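Local structure of glycerol trinitrate reductase (Agrobacterium tumefaciens, 5EPD) at residues N343-E348 and Y375-E380; P339-P344 and A357-A362; G173-F178 and L230-A235. The protein probably binds FMN and reduces glycerol trinitrate as a TIM-barrel member of the old yellow enzyme family, seen here in its flavin-free form. One frame throughout, in Å; residues are numbered along the deposited sequence.

Contact 1: N343-E348 and Y375-E380; sequences NPDLVE and YPRFSE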
ATOM      1  N   ASN A 343     -13.229 -13.018  -4.304  1.00 24.44           N
ATOM      2  CA  ASN A 343     -12.817 -14.448  -4.310  1.00 23.56           C
ATOM      3  C   ASN A 343     -11.748 -14.739  -3.246  1.00 23.95           C
ATOM      4  O   ASN A 343     -10.550 -14.547  -3.510  1.00 22.87           O
ATOM      5  CB  ASN A 343     -12.282 -14.843  -5.686  1.00 21.81           C
ATOM      6  CG  ASN A 343     -13.214 -14.412  -6.815  1.00 22.61           C
ATOM      7  OD1 ASN A 343     -14.018 -15.206  -7.327  1.00 22.70           O
ATOM      8  ND2 ASN A 343     -13.151 -13.136  -7.173  1.00 23.10           N
ATOM      9  N   PRO A 344     -12.169 -15.193  -2.041  1.00 23.77           N
ATOM     10  CA  PRO A 344     -11.158 -15.483  -0.997  1.00 24.11           C
ATOM     11  C   PRO A 344     -10.221 -16.629  -1.402  1.00 25.15           C
ATOM     12  O   PRO A 344      -9.049 -16.687  -0.965  1.00 24.12           O
ATOM     13  CB  PRO A 344     -11.995 -15.846   0.254  1.00 24.32           C
ATOM     14  CG  PRO A 344     -13.378 -16.142  -0.254  1.00 25.55           C
ATOM     15  CD  PRO A 344     -13.552 -15.366  -1.557  1.00 24.56           C
ATOM     16  N   ASP A 345     -10.762 -17.515  -2.241  1.00 24.89           N
ATOM     17  CA  ASP A 345     -10.038 -18.646  -2.800  1.00 26.47           C
ATOM     18  C   ASP A 345      -9.463 -18.341  -4.211  1.00 26.01           C
ATOM     19  O   ASP A 345      -9.323 -19.249  -5.033  1.00 24.72           O
ATOM     20  CB  ASP A 345     -10.949 -19.901  -2.802  1.00 26.59           C
ATOM     21  CG  ASP A 345     -12.262 -19.698  -3.569  1.00 27.96           C
ATOM     22  OD1 ASP A 345     -12.794 -18.563  -3.610  1.00 25.22           O
ATOM     23  OD2 ASP A 345     -12.801 -20.696  -4.109  1.00 29.10           O
ATOM     24  N   LEU A 346      -9.130 -17.063  -4.465  1.00 24.97           N
ATOM     25  CA  LEU A 346      -8.613 -16.611  -5.752  1.00 24.68           C
ATOM     26  C   LEU A 346      -7.448 -17.449  -6.253  1.00 26.05           C
ATOM     27  O   LEU A 346      -7.401 -17.782  -7.440  1.00 24.88           O
ATOM     28  CB  LEU A 346      -8.144 -15.134  -5.701  1.00 25.05           C
ATOM     29  CG  LEU A 346      -7.659 -14.553  -7.045  1.00 23.07           C
ATOM     30  CD1 LEU A 346      -8.779 -14.557  -8.075  1.00 23.62           C
ATOM     31  CD2 LEU A 346      -7.132 -13.150  -6.847  1.00 23.10           C
ATOM     32  N   VAL A 347      -6.501 -17.769  -5.366  1.00 26.84           N
ATOM     33  CA  VAL A 347      -5.356 -18.575  -5.780  1.00 29.52           C
ATOM     34  C   VAL A 347      -5.848 -19.904  -6.379  1.00 29.62           C
ATOM     35  O   VAL A 347      -5.520 -20.244  -7.522  1.00 25.96           O
ATOM     36  CB  VAL A 347      -4.341 -18.822  -4.631  1.00 29.89           C
ATOM     37  CG1 VAL A 347      -3.190 -19.708  -5.108  1.00 28.83           C
ATOM     38  CG2 VAL A 347      -3.766 -17.499  -4.174  1.00 30.54           C
ATOM     39  N   GLU A 348      -6.682 -20.598  -5.605  1.00 31.24           N
ATOM     40  CA  GLU A 348      -7.203 -21.915  -5.977  1.00 32.88           C
ATOM     41  C   GLU A 348      -7.970 -21.854  -7.295  1.00 30.43           C
ATOM     42  O   GLU A 348      -7.828 -22.755  -8.136  1.00 28.63           O
ATOM     43  CB  GLU A 348      -8.097 -22.491  -4.861  1.00 34.95           C
ATOM     44  CG  GLU A 348      -7.365 -22.842  -3.552  1.00 38.48           C
ATOM     45  CD  GLU A 348      -7.135 -21.653  -2.592  1.00 44.89           C
ATOM     46  OE1 GLU A 348      -7.358 -20.471  -2.972  1.00 44.91           O
ATOM     47  OE2 GLU A 348      -6.725 -21.907  -1.432  1.00 49.12           O
ATOM     48  N   TYR A 375     -18.306 -13.304   1.042  1.00 33.04           N
ATOM     49  CA  TYR A 375     -18.075 -13.779  -0.313  1.00 32.89           C
ATOM     50  C   TYR A 375     -17.804 -15.295  -0.282  1.00 33.47           C
ATOM     51  O   TYR A 375     -16.779 -15.738   0.266  1.00 36.80           O
ATOM     52  CB  TYR A 375     -16.885 -13.056  -0.940  1.00 30.74           C
ATOM     53  CG  TYR A 375     -17.190 -11.694  -1.523  1.00 27.72           C
ATOM     54  CD1 TYR A 375     -17.857 -11.573  -2.738  1.00 26.29           C
ATOM     55  CD2 TYR A 375     -16.782 -10.530  -0.871  1.00 25.79           C
ATOM     56  CE1 TYR A 375     -18.126 -10.324  -3.274  1.00 26.04           C
ATOM     57  CE2 TYR A 375     -17.017  -9.279  -1.413  1.00 25.13           C
ATOM     58  CZ  TYR A 375     -17.701  -9.180  -2.604  1.00 24.78           C
ATOM     59  OH  TYR A 375     -17.909  -7.950  -3.154  1.00 23.37           O
ATOM     60  N   PRO A 376     -18.702 -16.093  -0.884  1.00 35.35           N
ATOM     61  CA  PRO A 376     -18.482 -17.547  -0.895  1.00 36.71           C
ATOM     62  C   PRO A 376     -17.205 -17.999  -1.631  1.00 35.21           C
ATOM     63  O   PRO A 376     -16.794 -17.370  -2.614  1.00 32.55           O
ATOM     64  CB  PRO A 376     -19.686 -18.058  -1.685  1.00 38.19           C
ATOM     65  CG  PRO A 376     -19.949 -16.960  -2.673  1.00 38.47           C
ATOM     66  CD  PRO A 376     -19.762 -15.703  -1.840  1.00 37.30           C
ATOM     67  N   ARG A 377     -16.629 -19.111  -1.170  1.00 35.45           N
ATOM     68  CA  ARG A 377     -15.682 -19.905  -1.981  1.00 34.50           C
ATOM     69  C   ARG A 377     -16.414 -20.572  -3.162  1.00 33.51           C
ATOM     70  O   ARG A 377     -17.637 -20.543  -3.242  1.00 30.95           O
ATOM     71  CB  ARG A 377     -14.973 -20.936  -1.107  1.00 33.89           C
ATOM     72  CG  ARG A 377     -14.144 -20.288  -0.006  1.00 34.80           C
ATOM     73  CD  ARG A 377     -13.589 -21.289   0.987  1.00 35.58           C
ATOM     74  NE  ARG A 377     -12.672 -22.209   0.321  1.00 39.65           N
ATOM     75  CZ  ARG A 377     -11.363 -22.020   0.146  1.00 40.97           C
ATOM     76  NH1 ARG A 377     -10.745 -20.931   0.603  1.00 41.09           N
ATOM     77  NH2 ARG A 377     -10.659 -22.948  -0.498  1.00 41.45           N
ATOM     78  N   PHE A 378     -15.675 -21.181  -4.082  1.00 35.21           N
ATOM     79  CA  PHE A 378     -16.274 -21.581  -5.373  1.00 35.02           C
ATOM     80  C   PHE A 378     -17.378 -22.666  -5.291  1.00 35.64           C
ATOM     81  O   PHE A 378     -18.414 -22.586  -5.990  1.00 32.06           O
ATOM     82  CB  PHE A 378     -15.187 -21.982  -6.381  1.00 35.69           C
ATOM     83  CG  PHE A 378     -15.737 -22.643  -7.604  1.00 38.11           C
ATOM     84  CD1 PHE A 378     -16.580 -21.942  -8.463  1.00 36.90           C
ATOM     85  CD2 PHE A 378     -15.475 -23.985  -7.866  1.00 39.97           C
ATOM     86  CE1 PHE A 378     -17.121 -22.547  -9.591  1.00 39.29           C
ATOM     87  CE2 PHE A 378     -16.021 -24.599  -8.991  1.00 42.48           C
ATOM     88  CZ  PHE A 378     -16.844 -23.877  -9.865  1.00 39.81           C
ATOM     89  N   SER A 379     -17.163 -23.677  -4.455  1.00 35.53           N
ATOM     90  CA  SER A 379     -18.181 -24.727  -4.253  1.00 38.21           C
ATOM     91  C   SER A 379     -19.555 -24.221  -3.741  1.00 39.25           C
ATOM     92  O   SER A 379     -20.572 -24.893  -3.932  1.00 33.49           O
ATOM     93  CB  SER A 379     -17.640 -25.782  -3.288  1.00 39.52           C
ATOM     94  OG  SER A 379     -16.968 -25.173  -2.194  1.00 38.72           O
ATOM     95  N   GLU A 380     -19.567 -23.048  -3.091  1.00 43.06           N
ATOM     96  CA  GLU A 380     -20.773 -22.436  -2.526  1.00 46.66           C
ATOM     97  C   GLU A 380     -21.277 -21.263  -3.384  1.00 49.78           C
ATOM     98  O   GLU A 380     -21.625 -20.203  -2.859  1.00 59.14           O
ATOM     99  CB  GLU A 380     -20.487 -21.948  -1.094  1.00 47.55           C
ATOM    100  CG  GLU A 380     -20.379 -23.069  -0.076  1.00 48.47           C
ATOM    101  CD  GLU A 380     -19.062 -23.787  -0.173  1.00 50.99           C
ATOM    102  OE1 GLU A 380     -18.031 -23.088   0.002  1.00 50.09           O
ATOM    103  OE2 GLU A 380     -19.062 -25.025  -0.438  1.00 48.13           O
TER
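D345 meets F378 on the close-packed side of this contact, where the type I turn N343-L346, beyond the last barrel strand 333-336, leads into helix 346-352 and the C-terminal segment Y375-E380 packs on it. The D345 carboxylate takes the backbone N-H of F378: OD2 lies 2.9 Å from F378 N, with an N-H...O angle of 145°. The donor arrives on the syn side of the carboxylate but 31° out of its plane, so the bond is neither straight nor coplanar. With chi1 at 57°, D345 CG sits between its own backbone N and carbonyl carbon, which places OD2 beside F378 N. D345 occupies the N-cap position of the helix, yet its side chain makes no capping bond; OD1 instead enters a salt bridge with R349 NE. Beside it, the P344 ring leans on the backbone of the other segment, CG standing 3.5 Å from Y375 O, while P344 CD packs against Y375 CB at 4.1 Å.

The looser side belongs to R377, an exposed residue whose chain bends at chi3 and folds back over D345. The CB methylene of D345 makes a van der Waals contact with one guanidinium face, 3.5 Å above its plane and offset toward the rim; D345 OD2 and R377 form no salt bridge. E348 OE2 approaches the edge of that group but stays 4.2 Å from R377 NH2, too far for a salt bridge. E348 OE1 is hydrogen-bonded to S70 OG.

The D345 carboxylate thus serves two partners, the F378 amide through OD2 and R349 through OD1, which should restrict its rotation. R377 and E348 probably add a weaker, solvent-screened attraction between unlike charges, leaving the direct polar link between the segments to D345.

Contact 2: P339-P344 and A357-A362; sequences PFIANP and AEVNAA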
ATOM      1  N   PRO A 339     -10.121  -8.634  -7.419  1.00 27.66           N
ATOM      2  CA  PRO A 339     -10.488 -10.056  -7.419  1.00 25.88           C
ATOM      3  C   PRO A 339     -10.369 -10.727  -6.050  1.00 25.02           C
ATOM      4  O   PRO A 339     -11.150 -11.606  -5.752  1.00 27.37           O
ATOM      5  CB  PRO A 339      -9.492 -10.661  -8.416  1.00 26.08           C
ATOM      6  CG  PRO A 339      -9.251  -9.562  -9.396  1.00 26.88           C
ATOM      7  CD  PRO A 339      -9.256  -8.302  -8.578  1.00 27.02           C
ATOM      8  N   PHE A 340      -9.391 -10.334  -5.243  1.00 24.55           N
ATOM      9  CA  PHE A 340      -9.234 -10.854  -3.889  1.00 23.75           C
ATOM     10  C   PHE A 340     -10.376 -10.410  -2.958  1.00 25.41           C
ATOM     11  O   PHE A 340     -10.648 -11.074  -1.945  1.00 24.87           O
ATOM     12  CB  PHE A 340      -7.902 -10.399  -3.287  1.00 23.07           C
ATOM     13  CG  PHE A 340      -6.797 -11.387  -3.460  1.00 23.99           C
ATOM     14  CD1 PHE A 340      -6.807 -12.590  -2.755  1.00 25.26           C
ATOM     15  CD2 PHE A 340      -5.732 -11.118  -4.308  1.00 25.02           C
ATOM     16  CE1 PHE A 340      -5.788 -13.522  -2.917  1.00 24.25           C
ATOM     17  CE2 PHE A 340      -4.716 -12.039  -4.469  1.00 25.36           C
ATOM     18  CZ  PHE A 340      -4.747 -13.242  -3.771  1.00 25.56           C
ATOM     19  N   ILE A 341     -11.015  -9.272  -3.263  1.00 26.09           N
ATOM     20  CA  ILE A 341     -12.205  -8.854  -2.503  1.00 26.05           C
ATOM     21  C   ILE A 341     -13.308  -9.925  -2.644  1.00 24.92           C
ATOM     22  O   ILE A 341     -13.833 -10.464  -1.650  1.00 21.32           O
ATOM     23  CB  ILE A 341     -12.748  -7.480  -2.965  1.00 26.45           C
ATOM     24  CG1 ILE A 341     -11.715  -6.363  -2.719  1.00 27.47           C
ATOM     25  CG2 ILE A 341     -14.056  -7.165  -2.243  1.00 27.94           C
ATOM     26  CD1 ILE A 341     -12.193  -4.981  -3.115  1.00 27.13           C
ATOM     27  N   ALA A 342     -13.634 -10.253  -3.891  1.00 24.90           N
ATOM     28  CA  ALA A 342     -14.793 -11.105  -4.154  1.00 25.52           C
ATOM     29  C   ALA A 342     -14.488 -12.624  -4.141  1.00 24.56           C
ATOM     30  O   ALA A 342     -15.390 -13.411  -3.969  1.00 24.54           O
ATOM     31  CB  ALA A 342     -15.444 -10.699  -5.471  1.00 26.45           C
ATOM     32  N   ASN A 343     -13.229 -13.018  -4.304  1.00 24.44           N
ATOM     33  CA  ASN A 343     -12.817 -14.448  -4.310  1.00 23.56           C
ATOM     34  C   ASN A 343     -11.748 -14.739  -3.246  1.00 23.95           C
ATOM     35  O   ASN A 343     -10.550 -14.547  -3.510  1.00 22.87           O
ATOM     36  CB  ASN A 343     -12.282 -14.843  -5.686  1.00 21.81           C
ATOM     37  CG  ASN A 343     -13.214 -14.412  -6.815  1.00 22.61           C
ATOM     38  OD1 ASN A 343     -14.018 -15.206  -7.327  1.00 22.70           O
ATOM     39  ND2 ASN A 343     -13.151 -13.136  -7.173  1.00 23.10           N
ATOM     40  N   PRO A 344     -12.169 -15.193  -2.041  1.00 23.77           N
ATOM     41  CA  PRO A 344     -11.158 -15.483  -0.997  1.00 24.11           C
ATOM     42  C   PRO A 344     -10.221 -16.629  -1.402  1.00 25.15           C
ATOM     43  O   PRO A 344      -9.049 -16.687  -0.965  1.00 24.12           O
ATOM     44  CB  PRO A 344     -11.995 -15.846   0.254  1.00 24.32           C
ATOM     45  CG  PRO A 344     -13.378 -16.142  -0.254  1.00 25.55           C
ATOM     46  CD  PRO A 344     -13.552 -15.366  -1.557  1.00 24.56           C
ATOM     47  N   ALA A 357     -15.784 -14.570  -9.029  1.00 28.51           N
ATOM     48  CA  ALA A 357     -16.888 -13.721  -8.572  1.00 32.20           C
ATOM     49  C   ALA A 357     -16.559 -12.242  -8.810  1.00 33.20           C
ATOM     50  O   ALA A 357     -15.434 -11.804  -8.640  1.00 35.45           O
ATOM     51  CB  ALA A 357     -17.174 -13.969  -7.097  1.00 31.08           C
ATOM     52  N   GLU A 358     -17.549 -11.478  -9.211  1.00 37.27           N
ATOM     53  CA  GLU A 358     -17.381 -10.050  -9.352  1.00 39.62           C
ATOM     54  C   GLU A 358     -17.586  -9.380  -8.001  1.00 36.81           C
ATOM     55  O   GLU A 358     -18.194  -9.937  -7.083  1.00 31.26           O
ATOM     56  CB  GLU A 358     -18.362  -9.504 -10.379  1.00 46.35           C
ATOM     57  CG  GLU A 358     -18.130 -10.048 -11.781  1.00 51.86           C
ATOM     58  CD  GLU A 358     -17.286  -9.121 -12.610  1.00 60.32           C
ATOM     59  OE1 GLU A 358     -16.040  -9.084 -12.432  1.00 66.25           O
ATOM     60  OE2 GLU A 358     -17.896  -8.418 -13.438  1.00 71.40           O
ATOM     61  N   VAL A 359     -17.044  -8.177  -7.908  1.00 36.24           N
ATOM     62  CA  VAL A 359     -17.092  -7.350  -6.711  1.00 36.67           C
ATOM     63  C   VAL A 359     -18.468  -6.684  -6.599  1.00 35.54           C
ATOM     64  O   VAL A 359     -19.020  -6.246  -7.619  1.00 33.61           O
ATOM     65  CB  VAL A 359     -15.939  -6.308  -6.797  1.00 39.05           C
ATOM     66  CG1 VAL A 359     -16.376  -4.892  -6.476  1.00 40.47           C
ATOM     67  CG2 VAL A 359     -14.796  -6.727  -5.894  1.00 40.74           C
ATOM     68  N   ASN A 360     -19.044  -6.631  -5.390  1.00 32.44           N
ATOM     69  CA  ASN A 360     -20.100  -5.626  -5.119  1.00 32.00           C
ATOM     70  C   ASN A 360     -19.405  -4.317  -4.757  1.00 30.49           C
ATOM     71  O   ASN A 360     -18.875  -4.168  -3.646  1.00 29.19           O
ATOM     72  CB  ASN A 360     -21.060  -6.056  -3.999  1.00 33.56           C
ATOM     73  CG  ASN A 360     -22.070  -4.964  -3.612  1.00 34.99           C
ATOM     74  OD1 ASN A 360     -21.946  -3.781  -3.963  1.00 36.83           O
ATOM     75  ND2 ASN A 360     -23.066  -5.362  -2.856  1.00 36.18           N
ATOM     76  N   ALA A 361     -19.399  -3.380  -5.705  1.00 30.56           N
ATOM     77  CA  ALA A 361     -18.616  -2.123  -5.567  1.00 31.82           C
ATOM     78  C   ALA A 361     -19.168  -1.250  -4.456  1.00 29.44           C
ATOM     79  O   ALA A 361     -18.393  -0.570  -3.771  1.00 27.99           O
ATOM     80  CB  ALA A 361     -18.563  -1.337  -6.878  1.00 30.40           C
ATOM     81  N   ALA A 362     -20.489  -1.311  -4.252  1.00 28.40           N
ATOM     82  CA  ALA A 362     -21.149  -0.477  -3.237  1.00 29.20           C
ATOM     83  C   ALA A 362     -20.743  -0.873  -1.803  1.00 30.62           C
ATOM     84  O   ALA A 362     -20.917  -0.071  -0.887  1.00 29.16           O
ATOM     85  CB  ALA A 362     -22.663  -0.507  -3.404  1.00 28.10           C
TER
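A357, V359 and A342 bury the most surface here, and the A342 methyl sits between the other two. Its CB comes 3.3 Å from E358 O and is almost as near A357 O, so it rests against the carbonyls of the extended segment as well as against the A357 and V359 side chains. V359 reaches the helix through one branch: CG2 lies 3.7 Å from I341 CB, the two side chains crossing at a slant.

A357 is held by the N343 amide at both its N-H and its C=O. N343 ND2 gives a bond to A357 O at 3.0 Å, on a lone pair in the carbonyl plane. A357 N donates to N343 OD1, although the modelled separation is too short to trust in detail. ND2 also donates to P339 O at 2.9 Å, nearly straight at 171°. Together these bonds should fix the rotation of the amide; P339 O accepts the N343 backbone N-H as well.

The contact therefore lays the loop after helix 346-352 along the end of helix 338-342, the short helix that follows barrel strand 333-336. F340, pointing away, packs on strand 41-43, while Y375 covers I341 and A342.

Contact 3: G173-F178 and L230-A235; sequences GIVDDF and LEVTAA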
ATOM      1  N   GLY A 173      10.553  14.679  11.697  1.00 40.49           N
ATOM      2  CA  GLY A 173       9.513  14.131  12.561  1.00 40.50           C
ATOM      3  C   GLY A 173       8.602  13.155  11.859  1.00 39.40           C
ATOM      4  O   GLY A 173       8.161  12.171  12.467  1.00 39.20           O
ATOM      5  N   ILE A 174       8.318  13.431  10.585  1.00 38.37           N
ATOM      6  CA  ILE A 174       7.514  12.525   9.773  1.00 39.14           C
ATOM      7  C   ILE A 174       8.316  11.269   9.429  1.00 37.42           C
ATOM      8  O   ILE A 174       7.760  10.177   9.468  1.00 36.62           O
ATOM      9  CB  ILE A 174       6.949  13.217   8.509  1.00 42.15           C
ATOM     10  CG1 ILE A 174       5.830  14.191   8.906  1.00 42.98           C
ATOM     11  CG2 ILE A 174       6.367  12.196   7.541  1.00 44.77           C
ATOM     12  CD1 ILE A 174       5.484  15.208   7.841  1.00 43.05           C
ATOM     13  N   VAL A 175       9.609  11.421   9.136  1.00 34.90           N
ATOM     14  CA  VAL A 175      10.496  10.278   8.879  1.00 34.89           C
ATOM     15  C   VAL A 175      10.522   9.391  10.098  1.00 36.95           C
ATOM     16  O   VAL A 175      10.610   8.150   9.978  1.00 34.23           O
ATOM     17  CB  VAL A 175      11.958  10.696   8.594  1.00 34.66           C
ATOM     18  CG1 VAL A 175      12.884   9.475   8.587  1.00 34.41           C
ATOM     19  CG2 VAL A 175      12.067  11.469   7.284  1.00 35.60           C
ATOM     20  N   ASP A 176      10.459  10.020  11.272  1.00 37.41           N
ATOM     21  CA  ASP A 176      10.474   9.251  12.504  1.00 42.16           C
ATOM     22  C   ASP A 176       9.158   8.540  12.796  1.00 40.93           C
ATOM     23  O   ASP A 176       9.162   7.474  13.419  1.00 42.26           O
ATOM     24  CB  ASP A 176      10.861  10.095  13.712  1.00 45.76           C
ATOM     25  CG  ASP A 176      11.372   9.231  14.847  1.00 50.04           C
ATOM     26  OD1 ASP A 176      12.356   8.500  14.600  1.00 56.82           O
ATOM     27  OD2 ASP A 176      10.791   9.242  15.956  1.00 52.32           O
ATOM     28  N   ASP A 177       8.041   9.129  12.376  1.00 39.96           N
ATOM     29  CA  ASP A 177       6.738   8.456  12.502  1.00 37.79           C
ATOM     30  C   ASP A 177       6.677   7.204  11.654  1.00 36.98           C
ATOM     31  O   ASP A 177       6.097   6.218  12.092  1.00 38.89           O
ATOM     32  CB  ASP A 177       5.602   9.376  12.094  1.00 39.53           C
ATOM     33  CG  ASP A 177       5.442  10.551  13.028  1.00 40.40           C
ATOM     34  OD1 ASP A 177       5.958  10.466  14.159  1.00 41.60           O
ATOM     35  OD2 ASP A 177       4.814  11.557  12.621  1.00 41.65           O
ATOM     36  N   PHE A 178       7.264   7.235  10.450  1.00 34.66           N
ATOM     37  CA  PHE A 178       7.424   6.020   9.640  1.00 33.32           C
ATOM     38  C   PHE A 178       8.371   5.024  10.315  1.00 36.79           C
ATOM     39  O   PHE A 178       8.089   3.811  10.353  1.00 34.60           O
ATOM     40  CB  PHE A 178       7.969   6.320   8.246  1.00 31.95           C
ATOM     41  CG  PHE A 178       6.930   6.767   7.257  1.00 32.88           C
ATOM     42  CD1 PHE A 178       6.108   5.842   6.622  1.00 35.37           C
ATOM     43  CD2 PHE A 178       6.795   8.109   6.925  1.00 33.70           C
ATOM     44  CE1 PHE A 178       5.158   6.253   5.684  1.00 37.70           C
ATOM     45  CE2 PHE A 178       5.847   8.536   5.993  1.00 35.03           C
ATOM     46  CZ  PHE A 178       5.029   7.607   5.363  1.00 35.70           C
ATOM     47  N   LEU A 230      13.016   8.649  -0.170  1.00 31.90           N
ATOM     48  CA  LEU A 230      14.236   7.902   0.056  1.00 31.78           C
ATOM     49  C   LEU A 230      14.660   7.944   1.527  1.00 31.04           C
ATOM     50  O   LEU A 230      15.099   6.925   2.069  1.00 30.54           O
ATOM     51  CB  LEU A 230      15.355   8.439  -0.852  1.00 33.12           C
ATOM     52  CG  LEU A 230      15.151   8.289  -2.367  1.00 32.89           C
ATOM     53  CD1 LEU A 230      16.309   8.973  -3.082  1.00 33.09           C
ATOM     54  CD2 LEU A 230      15.042   6.824  -2.789  1.00 32.60           C
ATOM     55  N   GLU A 231      14.521   9.101   2.168  1.00 30.09           N
ATOM     56  CA  GLU A 231      14.807   9.210   3.600  1.00 31.81           C
ATOM     57  C   GLU A 231      13.904   8.314   4.399  1.00 31.95           C
ATOM     58  O   GLU A 231      14.346   7.681   5.362  1.00 33.15           O
ATOM     59  CB  GLU A 231      14.662  10.649   4.095  1.00 33.56           C
ATOM     60  CG  GLU A 231      15.912  11.472   3.796  1.00 37.27           C
ATOM     61  CD  GLU A 231      15.762  12.934   4.136  1.00 39.95           C
ATOM     62  OE1 GLU A 231      14.688  13.308   4.648  1.00 37.71           O
ATOM     63  OE2 GLU A 231      16.721  13.695   3.877  1.00 44.22           O
ATOM     64  N   VAL A 232      12.630   8.262   4.010  1.00 32.76           N
ATOM     65  CA  VAL A 232      11.656   7.445   4.740  1.00 31.77           C
ATOM     66  C   VAL A 232      12.000   5.946   4.581  1.00 30.70           C
ATOM     67  O   VAL A 232      12.116   5.227   5.566  1.00 31.70           O
ATOM     68  CB  VAL A 232      10.195   7.773   4.329  1.00 32.44           C
ATOM     69  CG1 VAL A 232       9.237   6.677   4.787  1.00 33.10           C
ATOM     70  CG2 VAL A 232       9.754   9.112   4.909  1.00 32.57           C
ATOM     71  N   THR A 233      12.202   5.490   3.355  1.00 28.85           N
ATOM     72  CA  THR A 233      12.585   4.098   3.111  1.00 29.14           C
ATOM     73  C   THR A 233      13.939   3.711   3.771  1.00 29.80           C
ATOM     74  O   THR A 233      14.114   2.595   4.259  1.00 29.95           O
ATOM     75  CB  THR A 233      12.631   3.812   1.586  1.00 28.61           C
ATOM     76  OG1 THR A 233      11.461   4.345   0.955  1.00 26.69           O
ATOM     77  CG2 THR A 233      12.723   2.318   1.293  1.00 29.84           C
ATOM     78  N   ALA A 234      14.896   4.627   3.778  1.00 32.94           N
ATOM     79  CA  ALA A 234      16.203   4.377   4.405  1.00 35.52           C
ATOM     80  C   ALA A 234      16.087   4.169   5.930  1.00 37.62           C
ATOM     81  O   ALA A 234      16.743   3.277   6.504  1.00 36.82           O
ATOM     82  CB  ALA A 234      17.166   5.529   4.085  1.00 36.81           C
ATOM     83  N   ALA A 235      15.253   5.001   6.572  1.00 38.44           N
ATOM     84  CA  ALA A 235      15.011   4.920   8.010  1.00 37.57           C
ATOM     85  C   ALA A 235      14.242   3.660   8.388  1.00 39.70           C
ATOM     86  O   ALA A 235      14.533   3.047   9.408  1.00 43.15           O
ATOM     87  CB  ALA A 235      14.270   6.149   8.486  1.00 36.99           C
TER
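V232 meets F178 with one methyl over the ring face, and this CH-pi contact lies beside a second, mainly aliphatic cluster around V175. V232 CG1 is 3.6 Å from the F178 ring centroid and 22° off the ring normal. It is displaced toward the CG side of the ring, with F178 CG at 3.4 Å. V232 chi1 of 164° sets CG1 trans to the backbone N, where it can cover the phenyl face; CG2 hangs above the same face, just outside the rim at CD2, and also approaches V175.

V175 adopts the same rotamer as V232, and its two methyls divide the work. CG1 fits against A235 CB at 3.6 Å, whereas V175 CG2 faces V232 CG2 at 4.1 Å as the two valines point past one another. E231 lies roughly perpendicular to V175, presenting CB and OE1 to CG2, but OE1 has its hydrogen bond with Y218 OH.

The axes of the two helical segments approach to 8.8 Å at 39°, running broadly parallel, as suits successive outer helices of a TIM barrel. L203 of helix 202-207 touches both F178 and V232. With no hydrogen bond across the interface, cohesion here rests on dispersion and burial of methyl and aromatic surface, and the shape of the fit depends on the valine rotamers.

How the contacts relate
From the N terminus, contact 3 comes first: it closes a loop of 51 residues that includes strand 193-196, joining the helices before and after that strand. Contacts 2 and 1 follow near the C terminus. Both start from P339-E348, sharing N343 and P344, and their loops cross: the order is 339-344, 343-348, 357-362, 375-380. Contact 2 spans 12 intervening residues and contact 1 spans 26. They touch directly, Y375 OH lying 2.8 Å from N360 N in a probable hydrogen bond. Together they tie the C-terminal tail to helices 338-342 and 346-352. Contact 3 lies on the opposite side of the chain's centre, about 34 Å from contact 2 between centres.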